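Local coordinates for carboxyl esterase NP (Bacillus subtilis, PDB 4CCW), which hydrolyses carboxylic esters, naproxen ester among them, to an alcohol and a carboxylate, and has the alpha/beta hydrolase fold, at residues A[56-61]-A[118-123]; A[156-161]-A[254-259]; A[18-23]-A[197-202]. All blocks are in the same frame, centred on the assembly; numbering follows the deposited sequence.

Contact 1: A[56-61]-A[118-123]; sequences PLVLLH and LGIEKS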
loop_
_atom_site.group_PDB
_atom_site.type_symbol
_atom_site.label_atom_id
_atom_site.label_comp_id
_atom_site.label_asym_id
_atom_site.label_seq_id
_atom_site.Cartn_x
_atom_site.Cartn_y
_atom_site.Cartn_z
ATOM N N PRO A 56 8.422 -5.474 15.081
ATOM C CA PRO A 56 8.042 -4.484 14.086
ATOM C C PRO A 56 7.130 -5.035 12.980
ATOM O O PRO A 56 7.258 -6.199 12.561
ATOM C CB PRO A 56 9.387 -4.004 13.504
ATOM C CG PRO A 56 10.462 -4.735 14.261
ATOM C CD PRO A 56 9.825 -5.899 14.941
ATOM N N LEU A 57 6.214 -4.184 12.532
ATOM C CA LEU A 57 5.362 -4.457 11.374
ATOM C C LEU A 57 5.287 -3.215 10.505
ATOM O O LEU A 57 5.012 -2.116 11.002
ATOM C CB LEU A 57 3.952 -4.884 11.815
ATOM C CG LEU A 57 2.825 -4.880 10.767
ATOM C CD1 LEU A 57 3.024 -5.963 9.700
ATOM C CD2 LEU A 57 1.476 -5.057 11.445
ATOM N N VAL A 58 5.532 -3.380 9.205
ATOM C CA VAL A 58 5.513 -2.240 8.297
ATOM C C VAL A 58 4.309 -2.358 7.343
ATOM O O VAL A 58 4.076 -3.413 6.748
ATOM C CB VAL A 58 6.840 -2.092 7.514
ATOM C CG1 VAL A 58 6.730 -0.997 6.455
ATOM C CG2 VAL A 58 8.000 -1.772 8.451
ATOM N N LEU A 59 3.556 -1.267 7.228
ATOM C CA LEU A 59 2.393 -1.185 6.355
ATOM C C LEU A 59 2.664 -0.240 5.186
ATOM O O LEU A 59 3.186 0.866 5.363
ATOM C CB LEU A 59 1.166 -0.691 7.132
ATOM C CG LEU A 59 0.838 -1.348 8.481
ATOM C CD1 LEU A 59 -0.347 -0.667 9.144
ATOM C CD2 LEU A 59 0.589 -2.837 8.324
ATOM N N LEU A 60 2.295 -0.691 3.994
ATOM C CA LEU A 60 2.462 0.090 2.784
ATOM C C LEU A 60 1.102 0.124 2.071
ATOM O O LEU A 60 0.626 -0.888 1.565
ATOM C CB LEU A 60 3.562 -0.502 1.893
ATOM C CG LEU A 60 5.016 -0.390 2.383
ATOM C CD1 LEU A 60 5.927 -1.252 1.514
ATOM C CD2 LEU A 60 5.507 1.055 2.421
ATOM N N HIS A 61 0.498 1.311 2.080
ATOM C CA HIS A 61 -0.868 1.574 1.598
ATOM C C HIS A 61 -1.066 1.405 0.101
ATOM O O HIS A 61 -0.096 1.309 -0.666
ATOM C CB HIS A 61 -1.188 3.015 1.948
ATOM C CG HIS A 61 -0.221 3.995 1.328
ATOM N ND1 HIS A 61 -0.352 4.430 0.070
ATOM C CD2 HIS A 61 0.945 4.584 1.831
ATOM C CE1 HIS A 61 0.664 5.269 -0.227
ATOM N NE2 HIS A 61 1.453 5.364 0.851
ATOM N N LEU A 118 14.517 3.287 11.210
ATOM C CA LEU A 118 13.619 2.838 12.271
ATOM C C LEU A 118 14.289 1.792 13.155
ATOM O O LEU A 118 13.720 1.360 14.164
ATOM C CB LEU A 118 12.325 2.273 11.673
ATOM C CG LEU A 118 11.315 3.297 11.143
ATOM C CD1 LEU A 118 10.260 2.648 10.256
ATOM C CD2 LEU A 118 10.671 4.059 12.299
ATOM N N GLY A 119 15.494 1.374 12.770
ATOM C CA GLY A 119 16.265 0.409 13.558
ATOM C C GLY A 119 15.745 -1.005 13.414
ATOM O O GLY A 119 15.956 -1.849 14.289
ATOM N N ILE A 120 15.070 -1.263 12.295
ATOM C CA ILE A 120 14.530 -2.581 12.009
ATOM C C ILE A 120 15.640 -3.504 11.503
ATOM O O ILE A 120 16.467 -3.111 10.665
ATOM C CB ILE A 120 13.336 -2.501 11.024
ATOM C CG1 ILE A 120 12.137 -1.812 11.698
ATOM C CG2 ILE A 120 12.951 -3.892 10.536
ATOM C CD1 ILE A 120 11.038 -1.354 10.751
ATOM N N GLU A 121 15.688 -4.715 12.060
ATOM C CA GLU A 121 16.517 -5.772 11.491
ATOM C C GLU A 121 15.681 -6.532 10.481
ATOM O O GLU A 121 15.802 -6.292 9.284
ATOM C CB GLU A 121 17.066 -6.691 12.577
ATOM C CG GLU A 121 18.275 -6.095 13.280
ATOM C CD GLU A 121 18.653 -6.870 14.519
ATOM O OE1 GLU A 121 17.813 -6.963 15.439
ATOM O OE2 GLU A 121 19.793 -7.377 14.574
ATOM N N LYS A 122 14.816 -7.425 10.969
ATOM C CA LYS A 122 13.777 -8.024 10.117
ATOM C C LYS A 122 12.393 -7.538 10.551
ATOM O O LYS A 122 12.172 -7.232 11.725
ATOM C CB LYS A 122 13.834 -9.551 10.157
ATOM C CG LYS A 122 15.191 -10.158 9.846
ATOM C CD LYS A 122 15.071 -11.661 9.641
ATOM C CE LYS A 122 16.430 -12.283 9.371
ATOM N NZ LYS A 122 16.354 -13.767 9.264
ATOM N N SER A 123 11.468 -7.451 9.604
ATOM C CA SER A 123 10.110 -6.987 9.903
ATOM C C SER A 123 9.052 -7.775 9.165
ATOM O O SER A 123 9.305 -8.316 8.088
ATOM C CB SER A 123 9.955 -5.507 9.545
ATOM O OG SER A 123 8.668 -5.035 9.910
#
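Pro56 and Val58 meet Ile120 and Ser123 where strand 56-60 faces the loop that leads into strand 123-128. The apolar contacts come first. Pro56 CB lies 4.0 Å from Ile120 CG1. Further along the strand, Val58 CG2 lies 3.8 Å from Ile120 CD1. The two side chains meet at a slant, through the tip CD1 of Ile120. CG2 of Val58 is the branch beside its own backbone N and anti to the carbonyl carbon, and this branch makes the contact. Phe115 of helix 104-118 also touches Val58, Ile120 and Ser123.

The polar contacts are close, but none counts as a hydrogen bond. Ser123 OG sits 3.2 Å from Pro56 O. Chi1 of -176° sets OG anti to its own backbone N and beside its carbonyl carbon, where it meets Pro56 O. Ser123 OG is also 3.6 Å from Val58 CG2, so it has carbon beside it as well as a carbonyl. On the outer side, Pro56 CG lies 3.9 Å from Lys122 O, while the lysine side chain starts away from the strand.

The backbone sets the frame. Pro56 and Ser123 are the nearest pair, with CA atoms 5.3 Å apart. Val58 continues the pairing by backbone bonds to His124 and Ile126. Gly119 ends helix 104-118 in a Schellman motif with positive phi. Arg145 then holds the loop, bonding Ile120 O through NH2 and Glu121 O through NE.

This is the start of a parallel strand pair. Strand 56-60 lies between strands 82-86 and 123-128, and helix 104-118 belongs to the beta-alpha-beta crossover that joins the two strands that flank it, as expected in the central sheet of an alpha/beta hydrolase fold.

Contact 2: A[156-161]-A[254-259]; sequences ETFLPF and HRASSF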
loop_
_atom_site.group_PDB
_atom_site.type_symbol
_atom_site.label_atom_id
_atom_site.label_comp_id
_atom_site.label_asym_id
_atom_site.label_seq_id
_atom_site.Cartn_x
_atom_site.Cartn_y
_atom_site.Cartn_z
ATOM N N GLU A 156 -0.406 -4.914 -10.194
ATOM C CA GLU A 156 0.249 -5.859 -11.101
ATOM C C GLU A 156 0.924 -6.990 -10.330
ATOM O O GLU A 156 0.215 -7.739 -9.670
ATOM C CB GLU A 156 1.134 -5.110 -12.117
ATOM C CG GLU A 156 0.256 -4.373 -13.118
ATOM C CD GLU A 156 0.981 -4.035 -14.421
ATOM O OE1 GLU A 156 2.225 -4.003 -14.446
ATOM O OE2 GLU A 156 0.285 -3.822 -15.419
ATOM N N THR A 157 2.252 -7.081 -10.370
ATOM C CA THR A 157 3.018 -8.098 -9.601
ATOM C C THR A 157 2.915 -9.505 -10.213
ATOM O O THR A 157 3.917 -10.052 -10.678
ATOM C CB THR A 157 2.632 -8.093 -8.092
ATOM O OG1 THR A 157 2.802 -6.765 -7.575
ATOM C CG2 THR A 157 3.508 -9.094 -7.266
ATOM N N PHE A 158 1.710 -10.080 -10.221
ATOM C CA PHE A 158 1.497 -11.384 -10.861
ATOM C C PHE A 158 0.915 -11.295 -12.269
ATOM O O PHE A 158 1.289 -12.069 -13.148
ATOM C CB PHE A 158 0.657 -12.298 -9.957
ATOM C CG PHE A 158 1.237 -12.449 -8.591
ATOM C CD1 PHE A 158 2.387 -13.218 -8.385
ATOM C CD2 PHE A 158 0.676 -11.779 -7.512
ATOM C CE1 PHE A 158 2.951 -13.329 -7.127
ATOM C CE2 PHE A 158 1.220 -11.906 -6.247
ATOM C CZ PHE A 158 2.362 -12.676 -6.054
ATOM N N LEU A 159 0.011 -10.345 -12.486
ATOM C CA LEU A 159 -0.636 -10.152 -13.781
ATOM C C LEU A 159 -0.594 -8.682 -14.134
ATOM O O LEU A 159 -0.561 -7.856 -13.223
ATOM C CB LEU A 159 -2.117 -10.540 -13.723
ATOM C CG LEU A 159 -2.510 -11.997 -13.510
ATOM C CD1 LEU A 159 -4.030 -12.076 -13.578
ATOM C CD2 LEU A 159 -1.861 -12.886 -14.566
ATOM N N PRO A 160 -0.632 -8.349 -15.443
ATOM C CA PRO A 160 -0.752 -6.935 -15.811
ATOM C C PRO A 160 -2.149 -6.417 -15.534
ATOM O O PRO A 160 -3.086 -7.214 -15.430
ATOM C CB PRO A 160 -0.498 -6.922 -17.316
ATOM C CG PRO A 160 -0.715 -8.312 -17.783
ATOM C CD PRO A 160 -0.528 -9.240 -16.620
ATOM N N PHE A 161 -2.289 -5.098 -15.409
ATOM C CA PHE A 161 -3.592 -4.488 -15.197
ATOM C C PHE A 161 -4.531 -4.778 -16.345
ATOM O O PHE A 161 -4.118 -4.821 -17.516
ATOM C CB PHE A 161 -3.481 -2.953 -15.150
ATOM C CG PHE A 161 -2.818 -2.409 -13.922
ATOM C CD1 PHE A 161 -3.254 -2.755 -12.643
ATOM C CD2 PHE A 161 -1.791 -1.465 -14.052
ATOM C CE1 PHE A 161 -2.660 -2.193 -11.516
ATOM C CE2 PHE A 161 -1.185 -0.916 -12.929
ATOM C CZ PHE A 161 -1.623 -1.280 -11.657
ATOM N N HIS A 254 -3.624 -18.150 -9.567
ATOM C CA HIS A 254 -3.056 -19.268 -10.324
ATOM C C HIS A 254 -1.602 -19.015 -10.592
ATOM O O HIS A 254 -0.757 -19.859 -10.281
ATOM C CB HIS A 254 -3.823 -19.517 -11.627
ATOM C CG HIS A 254 -3.097 -20.438 -12.575
ATOM N ND1 HIS A 254 -2.263 -19.981 -13.516
ATOM C CD2 HIS A 254 -3.068 -21.822 -12.661
ATOM C CE1 HIS A 254 -1.733 -21.020 -14.192
ATOM N NE2 HIS A 254 -2.220 -22.144 -13.665
ATOM N N ARG A 255 -1.267 -17.834 -11.117
ATOM C CA ARG A 255 0.132 -17.582 -11.453
ATOM C C ARG A 255 1.016 -17.548 -10.192
ATOM O O ARG A 255 2.079 -18.179 -10.155
ATOM C CB ARG A 255 0.298 -16.292 -12.295
ATOM C CG ARG A 255 1.755 -16.087 -12.713
ATOM C CD ARG A 255 1.939 -15.176 -13.914
ATOM N NE ARG A 255 3.360 -15.207 -14.283
ATOM C CZ ARG A 255 4.273 -14.291 -13.937
ATOM N NH1 ARG A 255 3.939 -13.198 -13.242
ATOM N NH2 ARG A 255 5.529 -14.452 -14.324
ATOM N N ALA A 256 0.558 -16.851 -9.150
ATOM C CA ALA A 256 1.317 -16.742 -7.912
ATOM C C ALA A 256 1.609 -18.132 -7.320
ATOM O O ALA A 256 2.750 -18.455 -6.944
ATOM C CB ALA A 256 0.552 -15.871 -6.917
ATOM N N SER A 257 0.564 -18.955 -7.268
ATOM C CA SER A 257 0.659 -20.296 -6.688
ATOM C C SER A 257 1.512 -21.233 -7.521
ATOM O O SER A 257 2.057 -22.180 -6.980
ATOM C CB SER A 257 -0.730 -20.903 -6.502
ATOM O OG SER A 257 -1.522 -20.098 -5.643
ATOM N N SER A 258 1.605 -20.963 -8.829
ATOM C CA SER A 258 2.396 -21.794 -9.752
ATOM C C SER A 258 3.913 -21.643 -9.552
ATOM O O SER A 258 4.663 -22.597 -9.787
ATOM C CB SER A 258 2.018 -21.493 -11.215
ATOM O OG SER A 258 0.683 -21.967 -11.491
ATOM N N PHE A 259 4.354 -20.459 -9.129
ATOM C CA PHE A 259 5.794 -20.144 -9.071
ATOM C C PHE A 259 6.389 -19.807 -7.694
ATOM O O PHE A 259 7.571 -20.111 -7.438
ATOM C CB PHE A 259 6.108 -18.989 -10.035
ATOM C CG PHE A 259 5.802 -19.297 -11.473
ATOM C CD1 PHE A 259 6.677 -20.055 -12.233
ATOM C CD2 PHE A 259 4.635 -18.818 -12.071
ATOM C CE1 PHE A 259 6.398 -20.351 -13.555
ATOM C CE2 PHE A 259 4.342 -19.124 -13.388
ATOM C CZ PHE A 259 5.222 -19.890 -14.131
#
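Phe158 meets Ala256 and Arg255 where the loop after strand 146-152 of the alpha/beta hydrolase fold lies against helix 249-259. The tight part is the phenyl ring. Ala256 CB sits over one face as a CH-pi contact, 3.6 Å from the ring centroid and 15° off its normal. It leans toward CD1 and CE1; Ala256 CB is 3.5 Å from Phe158 CE1. Thr157 CG2 covers the opposite face, toward the rim. Leu238 of strand 236-241 touches both Phe158 and Ala256.

The looser part lies at Leu159, which is partly exposed. Its CD2 comes only within 4.5 Å of Arg255 CD. Arg255 is extended from CG to NE; its NH2 forms a salt bridge with Asp226 OD1 and a hydrogen bond to Phe224 O. An alanine at this position would probably deprive Asp226 of its charged mate and Phe158 O of its donor from the helix, so that the loop is held less firmly.

The bond across the contact runs from Arg255 NH1 to Phe158 O at 2.9 Å. Its N-H...O angle is 150°. The donor is tilted 25° from the carbonyl plane.

Contact 3: A[18-23]-A[197-202]; sequences YQTYNE and VKQFQA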
loop_
_atom_site.group_PDB
_atom_site.type_symbol
_atom_site.label_atom_id
_atom_site.label_comp_id
_atom_site.label_asym_id
_atom_site.label_seq_id
_atom_site.Cartn_x
_atom_site.Cartn_y
_atom_site.Cartn_z
ATOM N N TYR A 18 -3.321 18.268 3.020
ATOM C CA TYR A 18 -2.746 18.074 4.351
ATOM C C TYR A 18 -3.773 18.150 5.477
ATOM O O TYR A 18 -3.729 17.354 6.416
ATOM C CB TYR A 18 -1.599 19.057 4.603
ATOM C CG TYR A 18 -0.251 18.561 4.141
ATOM C CD1 TYR A 18 -0.041 18.183 2.813
ATOM C CD2 TYR A 18 0.823 18.479 5.027
ATOM C CE1 TYR A 18 1.200 17.733 2.383
ATOM C CE2 TYR A 18 2.060 18.032 4.606
ATOM C CZ TYR A 18 2.241 17.660 3.285
ATOM O OH TYR A 18 3.467 17.215 2.864
ATOM N N GLN A 19 -4.680 19.125 5.406
ATOM C CA GLN A 19 -5.748 19.239 6.395
ATOM C C GLN A 19 -6.657 17.997 6.406
ATOM O O GLN A 19 -6.981 17.473 7.477
ATOM C CB GLN A 19 -6.573 20.515 6.159
ATOM C CG GLN A 19 -7.673 20.752 7.186
ATOM C CD GLN A 19 -7.154 20.816 8.617
ATOM O OE1 GLN A 19 -6.020 21.229 8.867
ATOM N NE2 GLN A 19 -7.992 20.410 9.568
ATOM N N THR A 20 -7.062 17.535 5.226
ATOM C CA THR A 20 -7.908 16.337 5.119
ATOM C C THR A 20 -7.203 15.075 5.627
ATOM O O THR A 20 -7.838 14.190 6.196
ATOM C CB THR A 20 -8.451 16.088 3.680
ATOM O OG1 THR A 20 -7.366 15.851 2.767
ATOM C CG2 THR A 20 -9.326 17.258 3.196
ATOM N N TYR A 21 -5.894 15.000 5.401
ATOM C CA TYR A 21 -5.071 13.884 5.879
ATOM C C TYR A 21 -5.117 13.857 7.408
ATOM O O TYR A 21 -5.321 12.798 8.019
ATOM C CB TYR A 21 -3.634 14.073 5.377
ATOM C CG TYR A 21 -2.678 12.934 5.654
ATOM C CD1 TYR A 21 -2.293 12.613 6.962
ATOM C CD2 TYR A 21 -2.123 12.214 4.606
ATOM C CE1 TYR A 21 -1.398 11.576 7.204
ATOM C CE2 TYR A 21 -1.229 11.189 4.833
ATOM C CZ TYR A 21 -0.874 10.871 6.130
ATOM O OH TYR A 21 0.006 9.847 6.337
ATOM N N ASN A 22 -4.947 15.023 8.021
ATOM C CA ASN A 22 -4.980 15.150 9.475
ATOM C C ASN A 22 -6.346 14.785 10.045
ATOM O O ASN A 22 -6.436 14.168 11.104
ATOM C CB ASN A 22 -4.562 16.563 9.903
ATOM C CG ASN A 22 -3.083 16.826 9.665
ATOM O OD1 ASN A 22 -2.308 15.897 9.424
ATOM N ND2 ASN A 22 -2.687 18.085 9.717
ATOM N N GLU A 23 -7.403 15.153 9.326
ATOM C CA GLU A 23 -8.757 14.821 9.753
ATOM C C GLU A 23 -9.054 13.320 9.657
ATOM O O GLU A 23 -9.749 12.773 10.507
ATOM C CB GLU A 23 -9.786 15.667 9.007
ATOM C CG GLU A 23 -9.664 17.134 9.392
ATOM C CD GLU A 23 -10.736 18.017 8.799
ATOM O OE1 GLU A 23 -11.702 17.488 8.218
ATOM O OE2 GLU A 23 -10.610 19.254 8.922
ATOM N N VAL A 197 -12.865 9.535 2.396
ATOM C CA VAL A 197 -13.186 9.847 1.000
ATOM C C VAL A 197 -12.865 11.307 0.695
ATOM O O VAL A 197 -12.328 11.601 -0.379
ATOM C CB VAL A 197 -14.658 9.528 0.626
ATOM C CG1 VAL A 197 -14.960 9.969 -0.805
ATOM C CG2 VAL A 197 -14.946 8.042 0.772
ATOM N N LYS A 198 -13.216 12.208 1.618
ATOM C CA LYS A 198 -12.882 13.626 1.487
ATOM C C LYS A 198 -11.390 13.833 1.252
ATOM O O LYS A 198 -11.002 14.671 0.432
ATOM C CB LYS A 198 -13.334 14.431 2.714
ATOM C CG LYS A 198 -14.778 14.906 2.665
ATOM C CD LYS A 198 -15.073 15.828 3.840
ATOM C CE LYS A 198 -16.467 16.436 3.752
ATOM N NZ LYS A 198 -16.624 17.615 4.650
ATOM N N GLN A 199 -10.565 13.069 1.972
ATOM C CA GLN A 199 -9.114 13.109 1.789
ATOM C C GLN A 199 -8.693 12.595 0.415
ATOM O O GLN A 199 -7.821 13.170 -0.241
ATOM C CB GLN A 199 -8.394 12.329 2.901
ATOM C CG GLN A 199 -6.873 12.333 2.770
ATOM C CD GLN A 199 -6.187 11.244 3.575
ATOM O OE1 GLN A 199 -6.805 10.567 4.389
ATOM N NE2 GLN A 199 -4.895 11.085 3.357
ATOM N N PHE A 200 -9.301 11.494 -0.010
ATOM C CA PHE A 200 -8.981 10.905 -1.303
ATOM C C PHE A 200 -9.307 11.914 -2.412
ATOM O O PHE A 200 -8.500 12.129 -3.318
ATOM C CB PHE A 200 -9.726 9.575 -1.487
ATOM C CG PHE A 200 -9.579 8.978 -2.855
ATOM C CD1 PHE A 200 -8.346 8.503 -3.299
ATOM C CD2 PHE A 200 -10.681 8.861 -3.699
ATOM C CE1 PHE A 200 -8.207 7.950 -4.561
ATOM C CE2 PHE A 200 -10.551 8.307 -4.961
ATOM C CZ PHE A 200 -9.312 7.842 -5.396
ATOM N N GLN A 201 -10.473 12.549 -2.310
ATOM C CA GLN A 201 -10.881 13.589 -3.246
ATOM C C GLN A 201 -9.883 14.751 -3.267
ATOM O O GLN A 201 -9.505 15.230 -4.349
ATOM C CB GLN A 201 -12.288 14.101 -2.896
ATOM C CG GLN A 201 -13.375 13.033 -2.966
ATOM C CD GLN A 201 -14.778 13.583 -2.750
ATOM O OE1 GLN A 201 -15.166 13.918 -1.624
ATOM N NE2 GLN A 201 -15.554 13.656 -3.823
ATOM N N ALA A 202 -9.458 15.196 -2.079
ATOM C CA ALA A 202 -8.556 16.347 -1.979
ATOM C C ALA A 202 -7.200 15.998 -2.583
ATOM O O ALA A 202 -6.558 16.835 -3.222
ATOM C CB ALA A 202 -8.428 16.837 -0.535
#
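Thr20 and Gln199 meet where two helices run nearly antiparallel: the axes of the short segments come within 8.5 Å, with N-to-C directions 159° apart. Their CA atoms, the nearest pair, are 4.8 Å apart. The small Thr20 side chain fits against the other helix. Its OG1 stands between the backbone N and the carbonyl carbon (chi1 63°), 3.4 Å from Gln199 CA and 3.6 Å from Ala202 CB. Thr20 OG1 is hydrogen-bonded to Tyr17 O in its own helix. Thr20 CG2 also meets Ala202 CB, at 3.9 Å. No hydrogen bond crosses between the two segments.

Gln199 is buried and extended beyond CG. It runs beside Tyr21, pointing the same way. NE2 comes obliquely to the ring, 3.2 Å from Tyr21 CD2, with the ring and amide planes 57° apart. Four bonds grip the amide: OE1 with Thr68 OG1 and Ser24 OG, NE2 with Ser66 OG and Tyr17 OH. Together these bonds would hold the amide against rotation.

The contact joins helix 12-24 to helix 194-205. Tyr21 OH is hydrogen-bonded to Asp87 OD2, just after strand 82-86, and its ring meets His45 of strand 42-49. Phe200 touches Val178 of helix 177-185.

The three contacts do not touch. Contact 1 lies at the starting end of two central strands. Segment 56-61 runs on to the pocket residues Ala63, Leu64 and Phe65. Strand 123-128 ends just before Ser129, a pocket residue in a GxSxG pattern consistent with a nucleophile elbow. In contact 2, the side chain of Thr157 is about 10 Å from that of His273, the likely proton acceptor, and about 12 Å from the bound (2-hydroxyethoxy)acetic acid. The Gln199 side chain of contact 3 is also about 12 Å from that ligand. Contacts 2 and 3 lie on opposite sides of the chain's centre, and their segments alternate along the chain. Contact 1 is nested within the loop closed by contact 3.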